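Local coordinates for protein pentafunctional AROM polypeptide (Schizosaccharomyces pombe, PDB 5SWV) that probably catalyses the 3-dehydroquinate dehydratase and shikimate dehydrogenase steps of the shikimate pathway, at residues K5-K10 against D195-L200; E153-V158 against T188-S193; I199-G204 against M217-H222; S210-K215 against G232-K237. All coordinates share one frame; numbering follows the deposited sequence.

How the interactions relate
Interactions 1, 3 and 4 lie on or beside the last two strands of the type I dehydroquinase barrel, 198-203 and 218-220; interaction 2 lies in the helical layer outside strands 167-173 and 198-203. Interactions 3 and 4 form one unit, their centres about 6 Å apart: Asn202 N lies 2.6 Å from Ser210 OG and Leu200 N 3.0 Å from Asn214 OD1, probable hydrogen bonds that tie strand 198-203 to helix 208-213. Interaction 1, centred about 14 Å from interaction 3, shares Ile199 and Leu200 with it and reaches it through Phe6, which packs on Met217. Interaction 2 touches interaction 1 where Ile190 CG2 meets Leu198 CD2 at 3.7 Å.

Interaction 1: residues K5-K10 against D195-L200; sequences KFKTKK and DIPLIL
Lys7 stretches from the short N-terminal helix 3-8 toward Pro197, at the turn that leads into strand 198-203, and touches it with little more than its ammonium end. CG stands anti to the carbonyl carbon (chi1 -77°), and a bend at chi3 (65°) sets the direction of the last part of the chain, which crosses the proline ring at about a right angle. NZ arrives 4.2 Å from Pro197 CD and 4.1 Å from Asp195 O, a marginal touch on the proline and a longer approach to the carbonyl oxygen, beyond hydrogen-bonding distance. The backbones stay apart, with 7.5 Å between Lys7 CA and Pro197 CA.

The firmer side is that of the proline and of the residues behind it. Pro197 also rests on Phe216, its backbone is hydrogen-bonded to Ile168 of strand 167-173, and Phe6, one residue before the lysine, is buried against the barrel. The other side is loose and solvent-exposed: Lys7 and Asp195 both lie at the surface, and the carboxylate atom Asp195 OD2 remains 6.3 Å from Lys7 NZ, too far for a salt bridge. Helix 3-8 lies across the end of the barrel where its parallel strands begin, and the lysine spans from that helix to the entry of strand 198-203.

Across this contact the attraction is therefore probably weak and long-range. The positive ammonium faces a carbonyl oxygen and, farther off, a carboxylate, both of favourable sign, but solvent would screen much of the effect, and the lysine end is likely to remain mobile.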
loop_
_atom_site.group_PDB
_atom_site.type_symbol
_atom_site.label_atom_id
_atom_site.label_comp_id
_atom_site.label_asym_id
_atom_site.label_seq_id
_atom_site.Cartn_x
_atom_site.Cartn_y
_atom_site.Cartn_z
ATOM N N LYS A 5 -9.963 -7.071 -6.331
ATOM C CA LYS A 5 -8.531 -6.753 -6.369
ATOM C C LYS A 5 -7.680 -7.952 -5.940
ATOM O O LYS A 5 -6.761 -8.360 -6.652
ATOM C CB LYS A 5 -8.224 -5.569 -5.436
ATOM C CG LYS A 5 -7.085 -4.681 -5.912
ATOM C CD LYS A 5 -7.608 -3.509 -6.729
ATOM C CE LYS A 5 -8.162 -2.425 -5.822
ATOM N NZ LYS A 5 -8.735 -1.337 -6.641
ATOM N N PHE A 6 -8.016 -8.499 -4.773
ATOM C CA PHE A 6 -7.302 -9.635 -4.173
ATOM C C PHE A 6 -7.428 -10.931 -5.007
ATOM O O PHE A 6 -6.500 -11.748 -5.045
ATOM C CB PHE A 6 -7.815 -9.902 -2.733
ATOM C CG PHE A 6 -7.480 -8.826 -1.701
ATOM C CD1 PHE A 6 -6.636 -7.736 -1.973
ATOM C CD2 PHE A 6 -7.979 -8.954 -0.409
ATOM C CE1 PHE A 6 -6.350 -6.796 -0.988
ATOM C CE2 PHE A 6 -7.684 -8.024 0.571
ATOM C CZ PHE A 6 -6.869 -6.946 0.281
ATOM N N LYS A 7 -8.586 -11.103 -5.648
ATOM C CA LYS A 7 -8.898 -12.307 -6.427
ATOM C C LYS A 7 -8.110 -12.402 -7.722
ATOM O O LYS A 7 -7.660 -13.486 -8.087
ATOM C CB LYS A 7 -10.393 -12.367 -6.769
ATOM C CG LYS A 7 -11.293 -12.796 -5.622
ATOM C CD LYS A 7 -12.755 -12.797 -6.038
ATOM C CE LYS A 7 -13.030 -13.845 -7.111
ATOM N NZ LYS A 7 -14.440 -14.307 -7.069
ATOM N N THR A 8 -7.989 -11.280 -8.430
ATOM C CA THR A 8 -7.234 -11.229 -9.684
ATOM C C THR A 8 -5.734 -11.100 -9.444
ATOM O O THR A 8 -4.952 -11.426 -10.332
ATOM C CB THR A 8 -7.677 -10.069 -10.599
ATOM O OG1 THR A 8 -7.533 -8.830 -9.894
ATOM C CG2 THR A 8 -9.123 -10.266 -11.065
ATOM N N LYS A 9 -5.336 -10.608 -8.268
ATOM C CA LYS A 9 -3.922 -10.660 -7.829
ATOM C C LYS A 9 -3.455 -12.127 -7.720
ATOM O O LYS A 9 -4.230 -13.013 -7.361
ATOM C CB LYS A 9 -3.763 -9.950 -6.476
ATOM C CG LYS A 9 -2.407 -9.335 -6.197
ATOM C CD LYS A 9 -2.558 -8.325 -5.069
ATOM C CE LYS A 9 -1.295 -7.522 -4.811
ATOM N NZ LYS A 9 -0.370 -8.229 -3.898
ATOM N N LYS A 10 -2.193 -12.372 -8.040
ATOM C CA LYS A 10 -1.632 -13.717 -7.963
ATOM C C LYS A 10 -1.508 -14.196 -6.525
ATOM O O LYS A 10 -1.972 -15.281 -6.213
ATOM C CB LYS A 10 -0.271 -13.792 -8.657
ATOM C CG LYS A 10 -0.359 -13.954 -10.173
ATOM C CD LYS A 10 0.746 -14.855 -10.703
ATOM C CE LYS A 10 0.512 -16.327 -10.328
ATOM N NZ LYS A 10 1.781 -17.074 -10.096
ATOM N N ASP A 195 -16.815 -21.613 -6.681
ATOM C CA ASP A 195 -16.053 -20.387 -6.997
ATOM C C ASP A 195 -16.130 -19.244 -5.948
ATOM O O ASP A 195 -15.851 -18.082 -6.248
ATOM C CB ASP A 195 -16.487 -19.871 -8.372
ATOM C CG ASP A 195 -17.954 -19.424 -8.394
ATOM O OD1 ASP A 195 -18.723 -19.787 -7.457
ATOM O OD2 ASP A 195 -18.330 -18.708 -9.355
ATOM N N ILE A 196 -16.519 -19.574 -4.728
ATOM C CA ILE A 196 -16.254 -18.715 -3.593
ATOM C C ILE A 196 -14.749 -18.828 -3.385
ATOM O O ILE A 196 -14.219 -19.931 -3.427
ATOM C CB ILE A 196 -16.984 -19.219 -2.328
ATOM C CG1 ILE A 196 -18.508 -19.225 -2.537
ATOM C CG2 ILE A 196 -16.608 -18.389 -1.104
ATOM C CD1 ILE A 196 -19.204 -20.432 -1.925
ATOM N N PRO A 197 -14.048 -17.706 -3.191
ATOM C CA PRO A 197 -12.604 -17.819 -2.964
ATOM C C PRO A 197 -12.272 -18.477 -1.632
ATOM O O PRO A 197 -13.037 -18.360 -0.669
ATOM C CB PRO A 197 -12.106 -16.374 -2.999
ATOM C CG PRO A 197 -13.321 -15.529 -2.866
ATOM C CD PRO A 197 -14.471 -16.318 -3.393
ATOM N N LEU A 198 -11.123 -19.151 -1.592
ATOM C CA LEU A 198 -10.774 -20.046 -0.493
ATOM C C LEU A 198 -9.386 -19.779 0.112
ATOM O O LEU A 198 -8.388 -19.823 -0.592
ATOM C CB LEU A 198 -10.848 -21.488 -0.992
ATOM C CG LEU A 198 -10.599 -22.608 0.027
ATOM C CD1 LEU A 198 -11.796 -22.819 0.944
ATOM C CD2 LEU A 198 -10.252 -23.902 -0.689
ATOM N N ILE A 199 -9.346 -19.523 1.422
ATOM C CA ILE A 199 -8.108 -19.553 2.212
ATOM C C ILE A 199 -8.023 -20.944 2.843
ATOM O O ILE A 199 -8.945 -21.373 3.518
ATOM C CB ILE A 199 -8.102 -18.500 3.339
ATOM C CG1 ILE A 199 -8.464 -17.112 2.811
ATOM C CG2 ILE A 199 -6.735 -18.435 4.010
ATOM C CD1 ILE A 199 -8.654 -16.081 3.905
ATOM N N LEU A 200 -6.903 -21.622 2.649
ATOM C CA LEU A 200 -6.777 -23.026 3.012
ATOM C C LEU A 200 -5.338 -23.408 3.316
ATOM O O LEU A 200 -4.470 -23.283 2.468
ATOM C CB LEU A 200 -7.310 -23.862 1.864
ATOM C CG LEU A 200 -7.248 -25.386 1.972
ATOM C CD1 LEU A 200 -8.166 -25.865 3.085
ATOM C CD2 LEU A 200 -7.616 -26.031 0.638
#

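Interaction 2: residues E153-V158 against T188-S193; sequences EWMQKV and TRITNS
Met155 and Ile190 are brought together by a folded methionine and by an isoleucine whose CG1 is anti to its backbone N (chi1 -166°). The methionine bends at chi2 (-59°) and again at chi3 (-89°), which turns its sulfur and methyl group toward the facing helix. Ile190 CD1 lies between the helices. There it meets Met155 SD at 3.7 Å and Met155 CE at 3.8 Å, the two side chains sliding past each other in opposite directions. Val158, one turn on from Met155, adds a more distant touch, its CG1 lying 4.3 Å from Ile190 CD1. One methyl group of the isoleucine thus carries the contact, and the helices are well separated, with Met155 CA 9.3 Å from Ile190 CA. Near the end of 188-193, Ser193 OG donates to Ile190 O, three residues earlier, at 3.0 Å. Beneath the contact, Trp154 and Val158 pack on Leu170 of strand 167-173, while 188-193 lies over the next strand, 198-203. Two successive helices, 152-162 and 177-193, therefore run side by side over neighbouring parallel strands, as in the outer helical layer of a TIM barrel, the fold of this family.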
loop_
_atom_site.group_PDB
_atom_site.type_symbol
_atom_site.label_atom_id
_atom_site.label_comp_id
_atom_site.label_asym_id
_atom_site.label_seq_id
_atom_site.Cartn_x
_atom_site.Cartn_y
_atom_site.Cartn_z
ATOM N N GLU A 153 -16.345 -33.935 7.474
ATOM C CA GLU A 153 -16.618 -32.857 8.418
ATOM C C GLU A 153 -16.305 -31.502 7.818
ATOM O O GLU A 153 -17.008 -30.540 8.120
ATOM C CB GLU A 153 -15.881 -33.034 9.749
ATOM C CG GLU A 153 -16.235 -34.311 10.501
ATOM C CD GLU A 153 -15.298 -35.476 10.154
ATOM O OE1 GLU A 153 -14.902 -35.615 8.974
ATOM O OE2 GLU A 153 -14.935 -36.264 11.057
ATOM N N TRP A 154 -15.261 -31.425 6.985
ATOM C CA TRP A 154 -14.946 -30.189 6.247
ATOM C C TRP A 154 -16.066 -29.798 5.290
ATOM O O TRP A 154 -16.404 -28.623 5.173
ATOM C CB TRP A 154 -13.633 -30.292 5.461
ATOM C CG TRP A 154 -12.396 -30.299 6.313
ATOM C CD1 TRP A 154 -11.506 -31.326 6.452
ATOM C CD2 TRP A 154 -11.915 -29.236 7.145
ATOM N NE1 TRP A 154 -10.498 -30.967 7.318
ATOM C CE2 TRP A 154 -10.728 -29.689 7.760
ATOM C CE3 TRP A 154 -12.371 -27.944 7.433
ATOM C CZ2 TRP A 154 -9.993 -28.894 8.643
ATOM C CZ3 TRP A 154 -11.641 -27.154 8.323
ATOM C CH2 TRP A 154 -10.468 -27.634 8.910
ATOM N N MET A 155 -16.643 -30.778 4.609
ATOM C CA MET A 155 -17.697 -30.491 3.641
ATOM C C MET A 155 -19.006 -30.046 4.305
ATOM O O MET A 155 -19.737 -29.252 3.710
ATOM C CB MET A 155 -17.917 -31.671 2.679
ATOM C CG MET A 155 -16.729 -31.954 1.755
ATOM S SD MET A 155 -16.261 -30.570 0.691
ATOM C CE MET A 155 -17.314 -30.898 -0.733
ATOM N N GLN A 156 -19.292 -30.515 5.520
ATOM C CA GLN A 156 -20.422 -29.968 6.297
ATOM C C GLN A 156 -20.263 -28.489 6.584
ATOM O O GLN A 156 -21.215 -27.730 6.487
ATOM C CB GLN A 156 -20.577 -30.679 7.627
ATOM C CG GLN A 156 -21.113 -32.072 7.487
ATOM C CD GLN A 156 -21.045 -32.796 8.800
ATOM O OE1 GLN A 156 -19.994 -33.325 9.175
ATOM N NE2 GLN A 156 -22.151 -32.798 9.531
ATOM N N LYS A 157 -19.048 -28.111 6.956
ATOM C CA LYS A 157 -18.678 -26.715 7.148
ATOM C C LYS A 157 -18.760 -25.865 5.880
ATOM O O LYS A 157 -19.192 -24.718 5.942
ATOM C CB LYS A 157 -17.270 -26.608 7.754
ATOM C CG LYS A 157 -17.165 -27.112 9.181
ATOM C CD LYS A 157 -18.228 -26.486 10.070
ATOM C CE LYS A 157 -17.854 -26.559 11.530
ATOM N NZ LYS A 157 -18.166 -27.888 12.077
ATOM N N VAL A 158 -18.340 -26.411 4.747
ATOM C CA VAL A 158 -18.456 -25.684 3.487
ATOM C C VAL A 158 -19.935 -25.478 3.134
ATOM O O VAL A 158 -20.316 -24.402 2.680
ATOM C CB VAL A 158 -17.654 -26.376 2.364
ATOM C CG1 VAL A 158 -17.971 -25.801 0.982
ATOM C CG2 VAL A 158 -16.169 -26.224 2.650
ATOM N N THR A 188 -7.593 -28.663 -5.034
ATOM C CA THR A 188 -7.890 -28.792 -6.470
ATOM C C THR A 188 -9.363 -29.190 -6.674
ATOM O O THR A 188 -10.049 -28.580 -7.489
ATOM C CB THR A 188 -6.925 -29.765 -7.203
ATOM O OG1 THR A 188 -5.583 -29.295 -7.087
ATOM C CG2 THR A 188 -7.243 -29.843 -8.679
ATOM N N ARG A 189 -9.842 -30.167 -5.901
ATOM C CA ARG A 189 -11.203 -30.706 -6.058
ATOM C C ARG A 189 -12.330 -29.705 -5.749
ATOM O O ARG A 189 -13.300 -29.606 -6.503
ATOM C CB ARG A 189 -11.407 -31.947 -5.170
ATOM C CG ARG A 189 -10.569 -33.159 -5.532
ATOM C CD ARG A 189 -11.177 -34.451 -4.987
ATOM N NE ARG A 189 -11.413 -34.439 -3.527
ATOM C CZ ARG A 189 -10.510 -34.719 -2.570
ATOM N NH1 ARG A 189 -9.242 -35.033 -2.868
ATOM N NH2 ARG A 189 -10.879 -34.672 -1.286
ATOM N N ILE A 190 -12.202 -29.022 -4.613
ATOM C CA ILE A 190 -13.191 -28.047 -4.137
ATOM C C ILE A 190 -13.240 -26.808 -5.034
ATOM O O ILE A 190 -14.316 -26.246 -5.259
ATOM C CB ILE A 190 -12.928 -27.647 -2.651
ATOM C CG1 ILE A 190 -14.113 -26.902 -2.032
ATOM C CG2 ILE A 190 -11.678 -26.791 -2.490
ATOM C CD1 ILE A 190 -15.222 -27.818 -1.582
ATOM N N THR A 191 -12.077 -26.398 -5.537
ATOM C CA THR A 191 -11.953 -25.240 -6.407
ATOM C C THR A 191 -12.585 -25.480 -7.778
ATOM O O THR A 191 -13.101 -24.539 -8.376
ATOM C CB THR A 191 -10.473 -24.847 -6.544
ATOM O OG1 THR A 191 -10.000 -24.476 -5.250
ATOM C CG2 THR A 191 -10.258 -23.681 -7.503
ATOM N N ASN A 192 -12.536 -26.720 -8.270
ATOM C CA ASN A 192 -13.259 -27.116 -9.504
ATOM C C ASN A 192 -14.785 -27.050 -9.349
ATOM O O ASN A 192 -15.494 -26.659 -10.285
ATOM C CB ASN A 192 -12.861 -28.540 -9.974
ATOM C CG ASN A 192 -11.479 -28.592 -10.641
ATOM O OD1 ASN A 192 -11.216 -27.892 -11.621
ATOM N ND2 ASN A 192 -10.601 -29.451 -10.122
ATOM N N SER A 193 -15.271 -27.426 -8.166
ATOM C CA SER A 193 -16.697 -27.553 -7.898
ATOM C C SER A 193 -17.379 -26.295 -7.370
ATOM O O SER A 193 -18.587 -26.319 -7.174
ATOM C CB SER A 193 -16.916 -28.655 -6.873
ATOM O OG SER A 193 -16.626 -28.168 -5.575
#

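Interaction 3: residues I199-G204 against M217-H222; sequences ILFNMG and MTPVTH
Ile199 and Phe201, two residues apart on strand 198-203, carry two apolar contacts to the 217-222 segment. In the first, Ile199 CD1 lies 3.8 Å from Met217 CB; the methionine then leads its sulfur away. In the second, Phe201 and Pro219 approach from opposite directions, and the ring atom Phe201 CZ comes within 3.7 Å of Pro219 CG. That proline atom sits obliquely to the phenyl ring, to whose edge Ile199 CG2 is presented in plane. Phe201 has CG between its backbone N and carbonyl carbon (chi1 60°), which sends the ring across to the proline.

A polar atom takes part by packing alone: Ile199 CG2 rests 3.4 Å from Met217 O. Side chains, rather than backbone hydrogen bonds, therefore link these neighbouring barrel strands, where a regular barrel would continue its sheet.

Helix 208-213 and the turn after it lie between the two strands in sequence and help to join them. From that turn Asn214 ND2 bonds Thr218 OG1, at the start of strand 218-220. Arg211 of the helix packs on Phe201 and Pro219, and on the far edge strand 198-203 pairs with strand 167-173.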
loop_
_atom_site.group_PDB
_atom_site.type_symbol
_atom_site.label_atom_id
_atom_site.label_comp_id
_atom_site.label_asym_id
_atom_site.label_seq_id
_atom_site.Cartn_x
_atom_site.Cartn_y
_atom_site.Cartn_z
ATOM N N ILE A 199 -9.346 -19.523 1.422
ATOM C CA ILE A 199 -8.108 -19.553 2.212
ATOM C C ILE A 199 -8.023 -20.944 2.843
ATOM O O ILE A 199 -8.945 -21.373 3.518
ATOM C CB ILE A 199 -8.102 -18.500 3.339
ATOM C CG1 ILE A 199 -8.464 -17.112 2.811
ATOM C CG2 ILE A 199 -6.735 -18.435 4.010
ATOM C CD1 ILE A 199 -8.654 -16.081 3.905
ATOM N N LEU A 200 -6.903 -21.622 2.649
ATOM C CA LEU A 200 -6.777 -23.026 3.012
ATOM C C LEU A 200 -5.338 -23.408 3.316
ATOM O O LEU A 200 -4.470 -23.283 2.468
ATOM C CB LEU A 200 -7.310 -23.862 1.864
ATOM C CG LEU A 200 -7.248 -25.386 1.972
ATOM C CD1 LEU A 200 -8.166 -25.865 3.085
ATOM C CD2 LEU A 200 -7.616 -26.031 0.638
ATOM N N PHE A 201 -5.100 -23.873 4.536
ATOM C CA PHE A 201 -3.772 -24.306 4.982
ATOM C C PHE A 201 -3.865 -25.086 6.282
ATOM O O PHE A 201 -4.938 -25.229 6.849
ATOM C CB PHE A 201 -2.832 -23.114 5.166
ATOM C CG PHE A 201 -3.296 -22.116 6.178
ATOM C CD1 PHE A 201 -4.202 -21.115 5.827
ATOM C CD2 PHE A 201 -2.795 -22.129 7.473
ATOM C CE1 PHE A 201 -4.617 -20.168 6.758
ATOM C CE2 PHE A 201 -3.201 -21.175 8.408
ATOM C CZ PHE A 201 -4.123 -20.205 8.051
ATOM N N ASN A 202 -2.724 -25.614 6.716
ATOM C CA ASN A 202 -2.592 -26.285 7.989
ATOM C C ASN A 202 -1.681 -25.458 8.862
ATOM O O ASN A 202 -0.588 -25.060 8.431
ATOM C CB ASN A 202 -1.981 -27.666 7.824
ATOM C CG ASN A 202 -2.851 -28.597 6.998
ATOM O OD1 ASN A 202 -4.047 -28.725 7.244
ATOM N ND2 ASN A 202 -2.251 -29.261 6.019
ATOM N N MET A 203 -2.140 -25.192 10.081
ATOM C CA MET A 203 -1.273 -24.631 11.099
ATOM C C MET A 203 -0.409 -25.742 11.700
ATOM O O MET A 203 -0.572 -26.921 11.362
ATOM C CB MET A 203 -2.079 -23.856 12.139
ATOM C CG MET A 203 -3.030 -24.656 13.023
ATOM S SD MET A 203 -4.054 -23.652 14.143
ATOM C CE MET A 203 -4.494 -22.233 13.156
ATOM N N GLY A 204 0.520 -25.354 12.567
ATOM C CA GLY A 204 1.520 -26.266 13.105
ATOM C C GLY A 204 2.808 -26.091 12.339
ATOM O O GLY A 204 2.788 -25.719 11.171
ATOM N N MET A 217 -4.657 -14.754 0.230
ATOM C CA MET A 217 -4.832 -14.199 1.600
ATOM C C MET A 217 -4.243 -15.072 2.705
ATOM O O MET A 217 -4.955 -15.511 3.609
ATOM C CB MET A 217 -6.309 -13.893 1.893
ATOM C CG MET A 217 -6.907 -12.816 1.004
ATOM S SD MET A 217 -8.648 -12.483 1.406
ATOM C CE MET A 217 -8.452 -11.545 2.923
ATOM N N THR A 218 -2.936 -15.307 2.621
ATOM C CA THR A 218 -2.208 -16.035 3.662
ATOM C C THR A 218 -1.956 -15.101 4.835
ATOM O O THR A 218 -1.577 -13.949 4.627
ATOM C CB THR A 218 -0.848 -16.562 3.154
ATOM O OG1 THR A 218 -1.063 -17.459 2.064
ATOM C CG2 THR A 218 -0.110 -17.304 4.242
ATOM N N PRO A 219 -2.179 -15.577 6.070
ATOM C CA PRO A 219 -1.763 -14.741 7.194
ATOM C C PRO A 219 -0.263 -14.816 7.430
ATOM O O PRO A 219 0.351 -15.877 7.281
ATOM C CB PRO A 219 -2.535 -15.306 8.382
ATOM C CG PRO A 219 -2.871 -16.686 7.989
ATOM C CD PRO A 219 -3.043 -16.682 6.503
ATOM N N VAL A 220 0.293 -13.664 7.784
ATOM C CA VAL A 220 1.686 -13.513 8.124
ATOM C C VAL A 220 1.808 -12.684 9.397
ATOM O O VAL A 220 0.851 -12.028 9.825
ATOM C CB VAL A 220 2.486 -12.825 6.996
ATOM C CG1 VAL A 220 2.394 -13.633 5.714
ATOM C CG2 VAL A 220 2.031 -11.383 6.762
ATOM N N THR A 221 3.002 -12.715 9.979
ATOM C CA THR A 221 3.321 -11.953 11.173
ATOM C C THR A 221 4.592 -11.153 10.896
ATOM O O THR A 221 5.041 -11.103 9.747
ATOM C CB THR A 221 3.449 -12.873 12.411
ATOM O OG1 THR A 221 3.752 -12.081 13.569
ATOM C CG2 THR A 221 4.536 -13.935 12.233
ATOM N N HIS A 222 5.151 -10.525 11.932
ATOM C CA HIS A 222 6.369 -9.710 11.818
ATOM C C HIS A 222 7.124 -9.710 13.161
ATOM O O HIS A 222 6.486 -9.762 14.213
ATOM C CB HIS A 222 5.971 -8.295 11.409
ATOM C CG HIS A 222 7.123 -7.402 11.077
ATOM N ND1 HIS A 222 7.828 -6.711 12.040
ATOM C CD2 HIS A 222 7.683 -7.071 9.891
ATOM C CE1 HIS A 222 8.777 -5.996 11.465
ATOM N NE2 HIS A 222 8.713 -6.201 10.161
#

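Interaction 4: residues S210-K215 against G232-K237; sequences SRILNK and GQLTVK
The guanidinium of Arg211 lies flat against the backbone at Gln233, whose CA sits over the centre of one face, 3.5 Å above the plane. Gln233 CB is beside it, 4.0 Å from Arg211 NH2; the glutamine amide, though its plane is only 22° from that of the guanidinium, is not itself stacked on it. Gly232 O approaches the group obliquely; it is 3.0 Å from Arg211 NE, but the angle is too poor for a hydrogen bond. The polar grip comes from the residue before, since Arg211 NH2 bonds Pro231 O. An arginine chain extended from CG to NE (chi3 178°) spans the gap from its helix to this loop. Gln233 turns its own amide elsewhere, OE1 to Ala229 N and NE2 to Thr16 OG1.

A smaller apolar patch lies alongside: Ile212 CG1 meets Leu234 CD1 at 3.7 Å. Ile212 CD1 touches the same methyl, Leu234 CD1, at 4.0 Å.

Helix 208-213 is in this way packed against the loop that leads into helix 236-245, where Thr235 is the N-cap. Arg211 also leans on Met203, so its side chain, on its way from helix 208-213 to the loop, passes against barrel strand 198-203.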
loop_
_atom_site.group_PDB
_atom_site.type_symbol
_atom_site.label_atom_id
_atom_site.label_comp_id
_atom_site.label_asym_id
_atom_site.label_seq_id
_atom_site.Cartn_x
_atom_site.Cartn_y
_atom_site.Cartn_z
ATOM N N SER A 210 1.971 -25.876 3.601
ATOM C CA SER A 210 0.651 -25.518 3.102
ATOM C C SER A 210 0.425 -24.005 3.128
ATOM O O SER A 210 -0.256 -23.484 2.263
ATOM C CB SER A 210 -0.453 -26.230 3.884
ATOM O OG SER A 210 -0.563 -25.736 5.220
ATOM N N ARG A 211 0.987 -23.307 4.114
ATOM C CA ARG A 211 0.929 -21.826 4.169
ATOM C C ARG A 211 1.634 -21.214 2.964
ATOM O O ARG A 211 1.124 -20.287 2.329
ATOM C CB ARG A 211 1.612 -21.271 5.429
ATOM C CG ARG A 211 0.931 -21.584 6.756
ATOM C CD ARG A 211 1.817 -21.096 7.882
ATOM N NE ARG A 211 1.272 -21.286 9.223
ATOM C CZ ARG A 211 0.340 -20.530 9.798
ATOM N NH1 ARG A 211 -0.231 -19.519 9.147
ATOM N NH2 ARG A 211 -0.038 -20.806 11.042
ATOM N N ILE A 212 2.808 -21.760 2.665
ATOM C CA ILE A 212 3.634 -21.326 1.553
ATOM C C ILE A 212 2.903 -21.489 0.220
ATOM O O ILE A 212 2.962 -20.590 -0.616
ATOM C CB ILE A 212 4.979 -22.079 1.596
ATOM C CG1 ILE A 212 5.829 -21.544 2.758
ATOM C CG2 ILE A 212 5.738 -21.981 0.280
ATOM C CD1 ILE A 212 6.848 -22.538 3.277
ATOM N N LEU A 213 2.202 -22.610 0.049
ATOM C CA LEU A 213 1.413 -22.895 -1.170
ATOM C C LEU A 213 0.045 -22.200 -1.264
ATOM O O LEU A 213 -0.522 -22.096 -2.364
ATOM C CB LEU A 213 1.186 -24.408 -1.316
ATOM C CG LEU A 213 2.436 -25.284 -1.441
ATOM C CD1 LEU A 213 2.050 -26.756 -1.558
ATOM C CD2 LEU A 213 3.300 -24.847 -2.611
ATOM N N ASN A 214 -0.503 -21.759 -0.134
ATOM C CA ASN A 214 -1.751 -21.004 -0.144
ATOM C C ASN A 214 -1.548 -19.583 -0.688
ATOM O O ASN A 214 -0.992 -18.724 -0.017
ATOM C CB ASN A 214 -2.337 -20.956 1.255
ATOM C CG ASN A 214 -3.627 -20.167 1.306
ATOM O OD1 ASN A 214 -4.651 -20.630 0.856
ATOM N ND2 ASN A 214 -3.570 -18.957 1.837
ATOM N N LYS A 215 -1.999 -19.336 -1.909
ATOM C CA LYS A 215 -1.684 -18.068 -2.593
ATOM C C LYS A 215 -2.597 -16.947 -2.168
ATOM O O LYS A 215 -2.148 -15.832 -2.001
ATOM C CB LYS A 215 -1.697 -18.254 -4.107
ATOM C CG LYS A 215 -0.557 -19.173 -4.534
ATOM C CD LYS A 215 -0.458 -19.407 -6.033
ATOM C CE LYS A 215 -1.746 -20.008 -6.578
ATOM N NZ LYS A 215 -1.473 -20.906 -7.729
ATOM N N GLY A 232 3.394 -22.189 13.417
ATOM C CA GLY A 232 3.839 -22.369 12.053
ATOM C C GLY A 232 3.788 -21.107 11.240
ATOM O O GLY A 232 4.175 -21.110 10.086
ATOM N N GLN A 233 3.336 -20.012 11.829
ATOM C CA GLN A 233 3.162 -18.786 11.074
ATOM C C GLN A 233 4.498 -18.196 10.681
ATOM O O GLN A 233 5.439 -18.206 11.470
ATOM C CB GLN A 233 2.404 -17.777 11.900
ATOM C CG GLN A 233 1.996 -16.535 11.133
ATOM C CD GLN A 233 1.123 -15.627 11.971
ATOM O OE1 GLN A 233 1.186 -15.648 13.212
ATOM N NE2 GLN A 233 0.294 -14.822 11.301
ATOM N N LEU A 234 4.540 -17.661 9.464
ATOM C CA LEU A 234 5.737 -17.078 8.872
ATOM C C LEU A 234 5.631 -15.559 8.741
ATOM O O LEU A 234 4.542 -15.020 8.686
ATOM C CB LEU A 234 5.924 -17.665 7.479
ATOM C CG LEU A 234 6.157 -19.171 7.406
ATOM C CD1 LEU A 234 6.163 -19.653 5.955
ATOM C CD2 LEU A 234 7.462 -19.545 8.112
ATOM N N THR A 235 6.777 -14.892 8.671
ATOM C CA THR A 235 6.834 -13.484 8.337
ATOM C C THR A 235 6.788 -13.366 6.820
ATOM O O THR A 235 6.925 -14.379 6.112
ATOM C CB THR A 235 8.092 -12.777 8.893
ATOM O OG1 THR A 235 9.281 -13.305 8.294
ATOM C CG2 THR A 235 8.180 -12.917 10.392
ATOM N N VAL A 236 6.593 -12.140 6.322
ATOM C CA VAL A 236 6.594 -11.884 4.877
ATOM C C VAL A 236 7.937 -12.245 4.258
ATOM O O VAL A 236 7.989 -12.850 3.183
ATOM C CB VAL A 236 6.193 -10.417 4.535
ATOM C CG1 VAL A 236 6.564 -10.028 3.105
ATOM C CG2 VAL A 236 4.696 -10.246 4.723
ATOM N N LYS A 237 9.011 -11.868 4.935
ATOM C CA LYS A 237 10.352 -12.207 4.478
ATOM C C LYS A 237 10.545 -13.720 4.338
ATOM O O LYS A 237 11.024 -14.215 3.315
ATOM C CB LYS A 237 11.386 -11.660 5.443
ATOM C CG LYS A 237 12.780 -11.745 4.879
ATOM C CD LYS A 237 13.796 -11.297 5.901
ATOM C CE LYS A 237 15.155 -11.128 5.252
ATOM N NZ LYS A 237 16.238 -11.464 6.210
#